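Local structure of cell envelope-related transcriptional attenuator domain-containing protein (Streptococcus agalactiae, 3OKZ) at residues 21-26 / 45-50; 56-61 / 242-247; 62-67 / 84-89; 109-114 / 219-224. The protein is of unknown function but belongs to the LytR/CpsA/Psr family, whose members probably attach glycopolymers from lipid-linked precursors to the cell wall. All blocks are in the same frame, centred on the assembly; numbering follows the deposited sequence.

Contact 1 of 4, residues 21-26 / 45-50; sequences SILLMG and MILVTI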
loop_
_atom_site.group_PDB
_atom_site.type_symbol
_atom_site.label_atom_id
_atom_site.label_comp_id
_atom_site.label_asym_id
_atom_site.label_seq_id
_atom_site.Cartn_x
_atom_site.Cartn_y
_atom_site.Cartn_z
ATOM N N SER A 21 4.958 -12.031 -1.620
ATOM C CA SER A 21 4.170 -10.892 -1.174
ATOM C C SER A 21 5.093 -9.791 -0.723
ATOM O O SER A 21 6.084 -10.030 -0.035
ATOM C CB SER A 21 3.249 -11.272 -0.012
ATOM O OG SER A 21 3.968 -11.556 1.182
ATOM N N ILE A 22 4.766 -8.579 -1.140
ATOM C CA ILE A 22 5.544 -7.424 -0.757
ATOM C C ILE A 22 4.574 -6.348 -0.293
ATOM O O ILE A 22 3.537 -6.105 -0.918
ATOM C CB ILE A 22 6.385 -6.902 -1.937
ATOM C CG1 ILE A 22 7.174 -5.662 -1.514
ATOM C CG2 ILE A 22 5.484 -6.612 -3.119
ATOM C CD1 ILE A 22 8.056 -5.068 -2.616
ATOM N N LEU A 23 4.896 -5.742 0.838
ATOM C CA LEU A 23 4.082 -4.677 1.380
ATOM C C LEU A 23 4.635 -3.421 0.764
ATOM O O LEU A 23 5.764 -3.013 1.064
ATOM C CB LEU A 23 4.223 -4.595 2.890
ATOM C CG LEU A 23 3.409 -3.460 3.511
ATOM C CD1 LEU A 23 1.955 -3.630 3.122
ATOM C CD2 LEU A 23 3.553 -3.480 5.019
ATOM N N LEU A 24 3.845 -2.821 -0.113
ATOM C CA LEU A 24 4.243 -1.603 -0.785
ATOM C C LEU A 24 3.669 -0.416 -0.005
ATOM O O LEU A 24 2.472 -0.367 0.286
ATOM C CB LEU A 24 3.735 -1.654 -2.236
ATOM C CG LEU A 24 4.141 -0.609 -3.277
ATOM C CD1 LEU A 24 3.281 0.638 -3.132
ATOM C CD2 LEU A 24 5.629 -0.280 -3.133
HETATM N N MSE A 25 4.530 0.528 0.361
HETATM C CA MSE A 25 4.077 1.701 1.107
HETATM C C MSE A 25 4.609 3.043 0.627
HETATM O O MSE A 25 5.791 3.194 0.281
HETATM C CB MSE A 25 4.443 1.585 2.570
HETATM C CG MSE A 25 3.956 0.347 3.253
HETATM SE SE MSE A 25 4.650 0.384 5.049
HETATM C CE MSE A 25 3.097 1.064 5.943
ATOM N N GLY A 26 3.704 4.017 0.648
ATOM C CA GLY A 26 4.014 5.378 0.264
ATOM C C GLY A 26 4.127 6.136 1.565
ATOM O O GLY A 26 3.159 6.255 2.333
HETATM N N MSE A 45 -0.935 1.978 1.856
HETATM C CA MSE A 45 -0.482 0.646 2.155
HETATM C C MSE A 45 -1.143 -0.329 1.235
HETATM O O MSE A 45 -2.362 -0.406 1.188
HETATM C CB MSE A 45 -0.779 0.298 3.596
HETATM C CG MSE A 45 0.374 0.634 4.509
HETATM SE SE MSE A 45 0.059 -0.033 6.253
HETATM C CE MSE A 45 -1.180 1.326 6.843
ATOM N N ILE A 46 -0.332 -1.062 0.485
ATOM C CA ILE A 46 -0.867 -2.039 -0.452
ATOM C C ILE A 46 -0.095 -3.329 -0.338
ATOM O O ILE A 46 1.134 -3.324 -0.421
ATOM C CB ILE A 46 -0.751 -1.575 -1.917
ATOM C CG1 ILE A 46 -1.265 -0.147 -2.068
ATOM C CG2 ILE A 46 -1.535 -2.508 -2.806
ATOM C CD1 ILE A 46 -0.280 0.890 -1.582
ATOM N N LEU A 47 -0.820 -4.426 -0.141
ATOM C CA LEU A 47 -0.204 -5.740 -0.042
ATOM C C LEU A 47 -0.211 -6.276 -1.470
ATOM O O LEU A 47 -1.271 -6.422 -2.082
ATOM C CB LEU A 47 -1.016 -6.639 0.896
ATOM C CG LEU A 47 -0.396 -7.947 1.416
ATOM C CD1 LEU A 47 -0.529 -9.066 0.377
ATOM C CD2 LEU A 47 1.061 -7.702 1.786
ATOM N N VAL A 48 0.975 -6.540 -2.008
ATOM C CA VAL A 48 1.082 -7.016 -3.381
ATOM C C VAL A 48 1.489 -8.476 -3.480
ATOM O O VAL A 48 2.388 -8.929 -2.764
ATOM C CB VAL A 48 2.133 -6.198 -4.173
ATOM C CG1 VAL A 48 1.912 -6.375 -5.670
ATOM C CG2 VAL A 48 2.074 -4.726 -3.771
ATOM N N THR A 49 0.825 -9.206 -4.372
ATOM C CA THR A 49 1.144 -10.611 -4.609
ATOM C C THR A 49 1.636 -10.710 -6.036
ATOM O O THR A 49 1.116 -10.018 -6.917
ATOM C CB THR A 49 -0.077 -11.525 -4.528
ATOM O OG1 THR A 49 -0.989 -11.175 -5.571
ATOM C CG2 THR A 49 -0.758 -11.403 -3.197
ATOM N N ILE A 50 2.637 -11.564 -6.250
ATOM C CA ILE A 50 3.214 -11.816 -7.577
ATOM C C ILE A 50 3.484 -13.311 -7.652
ATOM O O ILE A 50 4.205 -13.861 -6.811
ATOM C CB ILE A 50 4.565 -11.083 -7.802
ATOM C CG1 ILE A 50 4.418 -9.585 -7.539
ATOM C CG2 ILE A 50 5.037 -11.303 -9.232
ATOM C CD1 ILE A 50 5.373 -9.062 -6.485
#

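Contact 2 of 4, residues 56-61 / 242-247; sequences KTTMTS and KSYQLK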
loop_
_atom_site.group_PDB
_atom_site.type_symbol
_atom_site.label_atom_id
_atom_site.label_comp_id
_atom_site.label_asym_id
_atom_site.label_seq_id
_atom_site.Cartn_x
_atom_site.Cartn_y
_atom_site.Cartn_z
ATOM N N LYS A 56 0.443 -14.017 -12.650
ATOM C CA LYS A 56 -0.556 -13.032 -12.265
ATOM C C LYS A 56 -0.128 -12.185 -11.074
ATOM O O LYS A 56 0.766 -12.556 -10.314
ATOM C CB LYS A 56 -1.873 -13.747 -11.951
ATOM C CG LYS A 56 -3.038 -12.822 -11.581
ATOM C CD LYS A 56 -4.356 -13.603 -11.429
ATOM C CE LYS A 56 -4.254 -14.719 -10.385
ATOM N NZ LYS A 56 -5.502 -15.529 -10.250
ATOM N N THR A 57 -0.782 -11.040 -10.920
ATOM C CA THR A 57 -0.489 -10.129 -9.822
ATOM C C THR A 57 -1.766 -9.527 -9.250
ATOM O O THR A 57 -2.709 -9.233 -9.983
ATOM C CB THR A 57 0.427 -8.985 -10.288
ATOM O OG1 THR A 57 1.736 -9.503 -10.541
ATOM C CG2 THR A 57 0.506 -7.888 -9.236
ATOM N N THR A 58 -1.794 -9.351 -7.933
ATOM C CA THR A 58 -2.953 -8.758 -7.280
ATOM C C THR A 58 -2.499 -7.682 -6.312
ATOM O O THR A 58 -1.448 -7.807 -5.680
ATOM C CB THR A 58 -3.745 -9.788 -6.470
ATOM O OG1 THR A 58 -3.048 -10.073 -5.247
ATOM C CG2 THR A 58 -3.929 -11.073 -7.282
HETATM N N MSE A 59 -3.302 -6.630 -6.197
HETATM C CA MSE A 59 -3.006 -5.534 -5.288
HETATM C C MSE A 59 -4.170 -5.272 -4.373
HETATM O O MSE A 59 -5.279 -4.977 -4.824
HETATM C CB MSE A 59 -2.730 -4.260 -6.051
HETATM C CG MSE A 59 -1.575 -4.340 -6.996
HETATM SE SE MSE A 59 -1.294 -2.594 -7.671
HETATM C CE MSE A 59 0.033 -2.030 -6.383
ATOM N N THR A 60 -3.914 -5.364 -3.080
ATOM C CA THR A 60 -4.955 -5.101 -2.113
ATOM C C THR A 60 -4.608 -3.882 -1.243
ATOM O O THR A 60 -3.648 -3.888 -0.470
ATOM C CB THR A 60 -5.218 -6.365 -1.272
ATOM O OG1 THR A 60 -5.699 -7.396 -2.145
ATOM C CG2 THR A 60 -6.279 -6.115 -0.198
ATOM N N SER A 61 -5.389 -2.820 -1.422
ATOM C CA SER A 61 -5.216 -1.585 -0.667
ATOM C C SER A 61 -5.764 -1.822 0.737
ATOM O O SER A 61 -6.792 -2.478 0.909
ATOM C CB SER A 61 -5.981 -0.443 -1.346
ATOM O OG SER A 61 -5.584 -0.266 -2.702
ATOM N N LYS A 242 -4.857 -7.542 -10.806
ATOM C CA LYS A 242 -6.223 -7.521 -10.297
ATOM C C LYS A 242 -6.132 -6.733 -9.000
ATOM O O LYS A 242 -5.430 -7.143 -8.083
ATOM C CB LYS A 242 -6.728 -8.932 -9.993
ATOM C CG LYS A 242 -7.288 -9.713 -11.179
ATOM C CD LYS A 242 -7.633 -11.150 -10.744
ATOM C CE LYS A 242 -8.299 -11.975 -11.845
ATOM N NZ LYS A 242 -9.690 -11.515 -12.141
ATOM N N SER A 243 -6.835 -5.604 -8.930
ATOM C CA SER A 243 -6.825 -4.738 -7.747
ATOM C C SER A 243 -8.033 -4.920 -6.825
ATOM O O SER A 243 -9.176 -5.025 -7.280
ATOM C CB SER A 243 -6.752 -3.278 -8.182
ATOM O OG SER A 243 -5.711 -3.096 -9.123
ATOM N N TYR A 244 -7.770 -4.946 -5.521
ATOM C CA TYR A 244 -8.832 -5.105 -4.538
ATOM C C TYR A 244 -8.666 -4.110 -3.404
ATOM O O TYR A 244 -7.557 -3.649 -3.123
ATOM C CB TYR A 244 -8.829 -6.518 -3.953
ATOM C CG TYR A 244 -8.846 -7.628 -4.979
ATOM C CD1 TYR A 244 -7.707 -7.931 -5.730
ATOM C CD2 TYR A 244 -10.001 -8.380 -5.196
ATOM C CE1 TYR A 244 -7.717 -8.952 -6.670
ATOM C CE2 TYR A 244 -10.027 -9.406 -6.136
ATOM C CZ TYR A 244 -8.884 -9.687 -6.871
ATOM O OH TYR A 244 -8.914 -10.691 -7.816
ATOM N N GLN A 245 -9.779 -3.790 -2.752
ATOM C CA GLN A 245 -9.780 -2.855 -1.635
ATOM C C GLN A 245 -10.355 -3.543 -0.392
ATOM O O GLN A 245 -11.462 -4.082 -0.415
ATOM C CB GLN A 245 -10.614 -1.608 -1.980
ATOM C CG GLN A 245 -10.784 -0.613 -0.816
ATOM C CD GLN A 245 -9.490 0.070 -0.407
ATOM O OE1 GLN A 245 -8.892 0.803 -1.186
ATOM N NE2 GLN A 245 -9.059 -0.168 0.822
ATOM N N LEU A 246 -9.585 -3.535 0.687
ATOM C CA LEU A 246 -10.016 -4.139 1.939
ATOM C C LEU A 246 -10.793 -3.080 2.713
ATOM O O LEU A 246 -10.245 -2.035 3.058
ATOM C CB LEU A 246 -8.793 -4.579 2.739
ATOM C CG LEU A 246 -9.071 -5.072 4.155
ATOM C CD1 LEU A 246 -9.893 -6.357 4.095
ATOM C CD2 LEU A 246 -7.756 -5.294 4.876
ATOM N N LYS A 247 -12.070 -3.330 2.976
ATOM C CA LYS A 247 -12.861 -2.341 3.705
ATOM C C LYS A 247 -13.871 -2.920 4.688
ATOM O O LYS A 247 -14.438 -3.987 4.455
ATOM C CB LYS A 247 -13.588 -1.420 2.720
ATOM C CG LYS A 247 -14.373 -2.159 1.651
ATOM C CD LYS A 247 -15.070 -1.193 0.693
ATOM C CE LYS A 247 -15.649 -1.937 -0.514
ATOM N NZ LYS A 247 -16.560 -1.096 -1.344
#

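Contact 3 of 4, residues 62-67 / 84-89; sequences LERDVL and KLNAAY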
loop_
_atom_site.group_PDB
_atom_site.type_symbol
_atom_site.label_atom_id
_atom_site.label_comp_id
_atom_site.label_asym_id
_atom_site.label_seq_id
_atom_site.Cartn_x
_atom_site.Cartn_y
_atom_site.Cartn_z
ATOM N N LEU A 62 -5.091 -1.281 1.742
ATOM C CA LEU A 62 -5.513 -1.485 3.126
ATOM C C LEU A 62 -5.963 -0.182 3.765
ATOM O O LEU A 62 -5.146 0.689 4.060
ATOM C CB LEU A 62 -4.358 -2.095 3.923
ATOM C CG LEU A 62 -3.616 -3.215 3.178
ATOM C CD1 LEU A 62 -2.410 -3.723 3.992
ATOM C CD2 LEU A 62 -4.594 -4.335 2.885
ATOM N N GLU A 63 -7.273 -0.071 3.987
ATOM C CA GLU A 63 -7.894 1.119 4.577
ATOM C C GLU A 63 -7.223 1.589 5.861
ATOM O O GLU A 63 -7.259 0.902 6.880
ATOM C CB GLU A 63 -9.374 0.847 4.849
ATOM C CG GLU A 63 -10.088 2.005 5.528
ATOM C CD GLU A 63 -9.824 3.330 4.837
ATOM O OE1 GLU A 63 -10.108 3.439 3.624
ATOM O OE2 GLU A 63 -9.329 4.263 5.505
ATOM N N ARG A 64 -6.629 2.775 5.806
ATOM C CA ARG A 64 -5.923 3.368 6.947
ATOM C C ARG A 64 -6.751 3.535 8.214
ATOM O O ARG A 64 -6.192 3.618 9.309
ATOM C CB ARG A 64 -5.387 4.738 6.555
ATOM C CG ARG A 64 -6.475 5.670 6.014
ATOM C CD ARG A 64 -5.952 7.076 5.811
ATOM N NE ARG A 64 -4.701 7.066 5.063
ATOM C CZ ARG A 64 -4.014 8.156 4.747
ATOM N NH1 ARG A 64 -4.460 9.353 5.113
ATOM N NH2 ARG A 64 -2.881 8.048 4.070
ATOM N N ASP A 65 -8.074 3.602 8.065
ATOM C CA ASP A 65 -8.978 3.791 9.200
ATOM C C ASP A 65 -9.465 2.488 9.845
ATOM O O ASP A 65 -10.267 2.506 10.776
ATOM C CB ASP A 65 -10.178 4.658 8.770
ATOM C CG ASP A 65 -9.798 6.132 8.543
ATOM O OD1 ASP A 65 -10.620 6.891 7.978
ATOM O OD2 ASP A 65 -8.683 6.542 8.935
ATOM N N VAL A 66 -8.972 1.357 9.357
ATOM C CA VAL A 66 -9.350 0.055 9.902
ATOM C C VAL A 66 -8.967 -0.055 11.382
ATOM O O VAL A 66 -7.841 0.274 11.769
ATOM C CB VAL A 66 -8.679 -1.074 9.093
ATOM C CG1 VAL A 66 -8.752 -2.385 9.842
ATOM C CG2 VAL A 66 -9.377 -1.208 7.752
ATOM N N LEU A 67 -9.905 -0.506 12.211
ATOM C CA LEU A 67 -9.661 -0.641 13.650
ATOM C C LEU A 67 -8.853 -1.899 13.923
ATOM O O LEU A 67 -9.321 -3.008 13.655
ATOM C CB LEU A 67 -10.992 -0.716 14.399
ATOM C CG LEU A 67 -10.977 -0.672 15.920
ATOM C CD1 LEU A 67 -10.384 0.643 16.402
ATOM C CD2 LEU A 67 -12.389 -0.837 16.418
ATOM N N LYS A 84 -6.105 3.132 14.775
ATOM C CA LYS A 84 -6.371 2.978 13.358
ATOM C C LYS A 84 -5.120 2.294 12.806
ATOM O O LYS A 84 -4.023 2.482 13.336
ATOM C CB LYS A 84 -6.548 4.340 12.671
ATOM C CG LYS A 84 -7.862 5.091 12.933
ATOM C CD LYS A 84 -7.879 6.402 12.116
ATOM C CE LYS A 84 -9.187 7.182 12.232
ATOM N NZ LYS A 84 -9.395 7.790 13.580
ATOM N N LEU A 85 -5.284 1.497 11.754
ATOM C CA LEU A 85 -4.164 0.798 11.119
ATOM C C LEU A 85 -3.088 1.787 10.682
ATOM O O LEU A 85 -1.914 1.441 10.524
ATOM C CB LEU A 85 -4.649 0.049 9.881
ATOM C CG LEU A 85 -3.543 -0.631 9.072
ATOM C CD1 LEU A 85 -2.909 -1.659 9.982
ATOM C CD2 LEU A 85 -4.090 -1.291 7.781
ATOM N N ASN A 86 -3.523 3.018 10.466
ATOM C CA ASN A 86 -2.650 4.090 10.033
ATOM C C ASN A 86 -1.547 4.362 11.061
ATOM O O ASN A 86 -0.434 4.748 10.693
ATOM C CB ASN A 86 -3.502 5.346 9.809
ATOM C CG ASN A 86 -2.701 6.523 9.309
ATOM O OD1 ASN A 86 -2.190 6.514 8.188
ATOM N ND2 ASN A 86 -2.587 7.551 10.141
ATOM N N ALA A 87 -1.854 4.130 12.339
ATOM C CA ALA A 87 -0.919 4.396 13.435
ATOM C C ALA A 87 0.270 3.460 13.619
ATOM O O ALA A 87 1.169 3.771 14.400
ATOM C CB ALA A 87 -1.685 4.492 14.751
ATOM N N ALA A 88 0.286 2.321 12.933
ATOM C CA ALA A 88 1.407 1.395 13.072
ATOM C C ALA A 88 2.707 2.091 12.667
ATOM O O ALA A 88 3.616 2.255 13.482
ATOM C CB ALA A 88 1.185 0.172 12.217
ATOM N N TYR A 89 2.789 2.505 11.408
ATOM C CA TYR A 89 3.978 3.197 10.910
ATOM C C TYR A 89 4.184 4.487 11.699
ATOM O O TYR A 89 5.293 4.786 12.139
ATOM C CB TYR A 89 3.815 3.512 9.419
ATOM C CG TYR A 89 5.084 3.941 8.713
ATOM C CD1 TYR A 89 5.573 5.240 8.833
ATOM C CD2 TYR A 89 5.792 3.046 7.907
ATOM C CE1 TYR A 89 6.738 5.636 8.160
ATOM C CE2 TYR A 89 6.952 3.431 7.233
ATOM C CZ TYR A 89 7.417 4.723 7.364
ATOM O OH TYR A 89 8.561 5.100 6.701
#

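Contact 4 of 4, residues 109-114 / 219-224; sequences VDYFMQ and TNIEIS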
loop_
_atom_site.group_PDB
_atom_site.type_symbol
_atom_site.label_atom_id
_atom_site.label_comp_id
_atom_site.label_asym_id
_atom_site.label_seq_id
_atom_site.Cartn_x
_atom_site.Cartn_y
_atom_site.Cartn_z
ATOM N N VAL A 109 4.675 -11.657 5.342
ATOM C CA VAL A 109 4.901 -10.826 4.161
ATOM C C VAL A 109 6.353 -10.875 3.676
ATOM O O VAL A 109 7.211 -10.173 4.199
ATOM C CB VAL A 109 4.525 -9.356 4.467
ATOM C CG1 VAL A 109 4.656 -8.511 3.219
ATOM C CG2 VAL A 109 3.121 -9.290 5.019
ATOM N N ASP A 110 6.610 -11.692 2.666
ATOM C CA ASP A 110 7.944 -11.850 2.092
ATOM C C ASP A 110 8.844 -10.609 2.098
ATOM O O ASP A 110 9.898 -10.587 2.739
ATOM C CB ASP A 110 7.803 -12.372 0.661
ATOM C CG ASP A 110 7.411 -13.827 0.615
ATOM O OD1 ASP A 110 6.729 -14.237 -0.341
ATOM O OD2 ASP A 110 7.798 -14.568 1.538
ATOM N N TYR A 111 8.432 -9.574 1.382
ATOM C CA TYR A 111 9.240 -8.368 1.312
ATOM C C TYR A 111 8.512 -7.115 1.772
ATOM O O TYR A 111 7.427 -7.177 2.341
ATOM C CB TYR A 111 9.779 -8.186 -0.113
ATOM C CG TYR A 111 10.538 -9.397 -0.584
ATOM C CD1 TYR A 111 9.893 -10.432 -1.255
ATOM C CD2 TYR A 111 11.886 -9.559 -0.258
ATOM C CE1 TYR A 111 10.570 -11.607 -1.583
ATOM C CE2 TYR A 111 12.571 -10.732 -0.578
ATOM C CZ TYR A 111 11.907 -11.753 -1.234
ATOM O OH TYR A 111 12.571 -12.931 -1.491
ATOM N N PHE A 112 9.122 -5.970 1.514
ATOM C CA PHE A 112 8.559 -4.709 1.933
ATOM C C PHE A 112 9.253 -3.580 1.190
ATOM O O PHE A 112 10.478 -3.563 1.043
ATOM C CB PHE A 112 8.778 -4.558 3.439
ATOM C CG PHE A 112 8.874 -3.145 3.903
ATOM C CD1 PHE A 112 7.725 -2.425 4.238
ATOM C CD2 PHE A 112 10.118 -2.518 3.984
ATOM C CE1 PHE A 112 7.804 -1.097 4.647
ATOM C CE2 PHE A 112 10.216 -1.187 4.391
ATOM C CZ PHE A 112 9.051 -0.474 4.723
HETATM N N MSE A 113 8.463 -2.630 0.716
HETATM C CA MSE A 113 9.039 -1.505 0.010
HETATM C C MSE A 113 8.356 -0.207 0.406
HETATM O O MSE A 113 7.121 -0.125 0.510
HETATM C CB MSE A 113 8.923 -1.713 -1.496
HETATM C CG MSE A 113 9.472 -0.555 -2.304
HETATM SE SE MSE A 113 9.342 -0.820 -4.198
HETATM C CE MSE A 113 11.077 -1.562 -4.529
ATOM N N GLN A 114 9.169 0.810 0.651
ATOM C CA GLN A 114 8.619 2.105 1.010
ATOM C C GLN A 114 9.253 3.180 0.158
ATOM O O GLN A 114 10.454 3.138 -0.113
ATOM C CB GLN A 114 8.827 2.390 2.500
ATOM C CG GLN A 114 10.261 2.585 2.960
ATOM C CD GLN A 114 10.352 2.567 4.479
ATOM O OE1 GLN A 114 9.386 2.882 5.176
ATOM N NE2 GLN A 114 11.514 2.205 4.996
ATOM N N THR A 219 14.042 -0.570 0.495
ATOM C CA THR A 219 13.465 -1.899 0.382
ATOM C C THR A 219 14.116 -2.981 1.228
ATOM O O THR A 219 15.278 -2.893 1.620
ATOM C CB THR A 219 13.462 -2.398 -1.074
ATOM O OG1 THR A 219 13.044 -3.764 -1.094
ATOM C CG2 THR A 219 14.850 -2.297 -1.690
ATOM N N ASN A 220 13.321 -4.010 1.488
ATOM C CA ASN A 220 13.721 -5.169 2.265
ATOM C C ASN A 220 14.533 -6.081 1.339
ATOM O O ASN A 220 15.220 -7.003 1.780
ATOM C CB ASN A 220 12.462 -5.901 2.727
ATOM C CG ASN A 220 12.710 -6.775 3.908
ATOM O OD1 ASN A 220 11.805 -7.449 4.391
ATOM N ND2 ASN A 220 13.943 -6.771 4.398
ATOM N N ILE A 221 14.432 -5.808 0.046
ATOM C CA ILE A 221 15.117 -6.575 -0.977
ATOM C C ILE A 221 16.625 -6.379 -0.954
ATOM O O ILE A 221 17.125 -5.386 -0.424
ATOM C CB ILE A 221 14.578 -6.190 -2.364
ATOM C CG1 ILE A 221 13.097 -6.584 -2.463
ATOM C CG2 ILE A 221 15.391 -6.873 -3.460
ATOM C CD1 ILE A 221 12.444 -6.222 -3.789
ATOM N N GLU A 222 17.344 -7.339 -1.532
ATOM C CA GLU A 222 18.800 -7.285 -1.592
ATOM C C GLU A 222 19.269 -6.354 -2.713
ATOM O O GLU A 222 20.335 -5.749 -2.612
ATOM C CB GLU A 222 19.367 -8.687 -1.816
ATOM C CG GLU A 222 20.779 -8.869 -1.288
ATOM C CD GLU A 222 20.848 -8.801 0.230
ATOM O OE1 GLU A 222 20.205 -9.641 0.901
ATOM O OE2 GLU A 222 21.544 -7.906 0.756
ATOM N N ILE A 223 18.466 -6.250 -3.772
ATOM C CA ILE A 223 18.753 -5.394 -4.932
ATOM C C ILE A 223 20.199 -5.474 -5.427
ATOM O O ILE A 223 20.578 -4.777 -6.369
ATOM C CB ILE A 223 18.441 -3.894 -4.633
ATOM C CG1 ILE A 223 17.020 -3.742 -4.049
ATOM C CG2 ILE A 223 18.553 -3.066 -5.936
ATOM C CD1 ILE A 223 15.891 -3.903 -5.087
ATOM N N SER A 224 21.004 -6.323 -4.798
ATOM C CA SER A 224 22.403 -6.476 -5.177
ATOM C C SER A 224 22.533 -6.767 -6.666
ATOM O O SER A 224 21.542 -6.831 -7.388
ATOM C CB SER A 224 23.043 -7.613 -4.376
ATOM O OG SER A 224 22.417 -8.854 -4.661
#

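Contact 1 of 4, residues 21-26 / 45-50
Ile22 O receives the backbone N of Val48 at 2.8 Å, and the Val48 side chain packs beside the same oxygen. Val48 CB lies 3.5 Å from Ile22 O, and its CG2 branch is equally near. The bond is returned by Ile22 N to Val48 O, with the N-H...O angle at 159°. Two residues on, Leu24 and Ile46 form a second hydrogen-bonded pair. Leu24 N reaches Ile46 O at 2.8 Å, and Ile46 N completes the pair on Leu24 O. Between and beyond these lie the non-hydrogen-bonded pairs Ser21-Thr49, Leu23-Leu47 and Met25-Met45. The two segments are thus neighbouring antiparallel strands, 20-28 and 41-51, in the middle of the mixed sheet that forms the core of the domain. Side chains alternate between its faces. On one face Ile22, Leu24, Ile46 and Val48 pack side by side. CG1 of Ile22 is anti to the backbone N (chi1 179°), which leaves CG2 as the branch turned to Val48; it meets Val48 CB at 3.5 Å. Val48 CG2 reaches diagonally across to Leu24 CB of the partner strand at 3.8 Å. Leu24 and Ile46 lie alongside each other, their CD1 methyls 3.9 Å apart. The other face carries Leu23, Leu47 and two selenomethionines, Met25 and Met45, which run the same way side by side. Helix 93-105 covers this face, with Leu98 against Leu23 and Val101 against Met45. Leu47 and Thr49 also meet Ile274 of helix 264-277.

Contact 2 of 4, residues 56-61 / 242-247
This contact is a parallel strand pairing toward one side of the central mixed sheet. Strand 56-62 lies beside strand 241-252; the axes of the two short segments approach to 4.5 Å and are inclined by 21°. The segments are 181 residues apart in sequence. As expected of parallel strands, the backbone bonds link staggered residues. Lys242 N bonds to Thr57 O, and Met59 N bonds back to Lys242 O. Tyr244 N then takes Met59 O, Ser61 N takes Tyr244 O at 2.9 Å, and Leu246 N takes Ser61 O at 3.0 Å. On one face Tyr244 lies against the threonines. Its CG is anti to the carbonyl carbon (chi1 -52°), and the ring runs back along strand 56-62. There CE1 reaches Thr58 CB at 4.1 Å, while Thr60 OG1 sits 3.7 Å from Tyr244 CB. The backbone oxygen of Met59 lies at the ring edge. Arg273 adds a cation-pi contact to this ring. Thr58 OG1 faces Thr49 OG1 on the next strand, at a separation too short to be reliable. At the N-terminal end of both segments the aliphatic parts of Lys56 and Lys242 meet, CD to CD at 4.2 Å. Their amines stay 6.1 Å apart, NZ to NZ. On the other face helix 178-200 covers Met59, Ser61 and Ser243. Arg187 of this helix bonds to Gln245 OE1. The Gln245 chain is bent at chi2 (67°), and its NE2 donates to the backbone oxygen of Leu246 at 3.1 Å.

Contact 3 of 4, residues 62-67 / 84-89
The Arg64 guanidinium has the end of the Asn86 amide over one face, near its rim. Arg64 is poorly ordered and the amide of Asn86 is probably turned over in the model, so this approach is loosely defined. The firmer packing is nearer the backbone, where the two side chains run alongside, CB to CB at 3.8 Å. The Arg64 NH2 end makes a long, weak ion pair with Asp43. Two backbone bonds join the segments. Asn86 N donates to Arg64 O at 3.0 Å and Leu85 N to Val66 O at 2.8 Å, both bonds bent (135° and 138°). Each segment contains a type I beta turn, Glu63-Val66 and Lys84-Ala87. The contact thus joins the loop after strand 56-62 to the turn leading toward helix 87-90. Within the first turn Glu63 OE2 accepts from Asp65 N through its anti lone pair. Leu85 points toward 62-67, its CD2 at 3.9 Å from Leu62 CB. Lys84 lies beside Asp65, whose OD2 meets the lysine CD at 3.3 Å. The charged ends do not touch: Asp65 OD2 and Lys84 NZ are 4.9 Å apart. Lys84 also makes a cation-pi contact with Tyr259 of strand 258-261.

Contact 4 of 4, residues 109-114 / 219-224
Phe112 and Asn220 form the close part of this contact, while the far end of 219-224 is loose. Asn220 N donates to Phe112 O at 2.9 Å, with an N-H...O angle of 158°. Thr219 OG1 adds a weak bond to the same oxygen at 3.3 Å. That hydroxyl also accepts from Ile221 N at 2.7 Å, which makes an ST turn. OG1 is anti to the backbone N of Thr219 (chi1 173°), a position that serves both partners. Asn220 CB packs 4.0 Å from Phe112 CB, at the edge of the ring and near its plane. Ile221 crosses Tyr111 at about a right angle, its CG1 at 3.9 Å from Tyr111 CD2. Beyond it, Glu222, Ile223 and Ser224 are exposed and poorly ordered, and they make no contact with 109-114. Met113 and Thr219 form an antiparallel non-hydrogen-bonded pair, with Met113 CE 4.3 Å from Thr219 CB. Strand 217-219, which ends here, is an outermost strand of the central sheet. Strand 111-116 has strand 217-219 on one side and pairs in parallel with strand 20-28 on the other, and Ala94 of helix 93-105 packs on Phe112.

How the contacts relate
Contacts 1, 2 and 4 belong to one mixed sheet, and contact 3 lies at the end of strand 56-62. Strand 41-51 of contact 1 neighbours strand 56-62 of contact 2, and Leu47 N bonds to Thr60 O at 2.9 Å. On the opposite flank, Met25 N meets Met113 O of contact 4 at 2.7 Å. Contacts 2 and 4 do not touch: their centres are about 19 Å apart, with nearest atoms about 10 Å apart. Leu246 CD2 packs on Leu62 CD2 at 3.9 Å, joining contacts 2 and 3. Met45 O receives Leu62 N at 2.9 Å, tying contact 3 to contact 1. Contact 3 also reaches contact 4 through Tyr89 OH and Gln114 OE1, 2.8 Å apart.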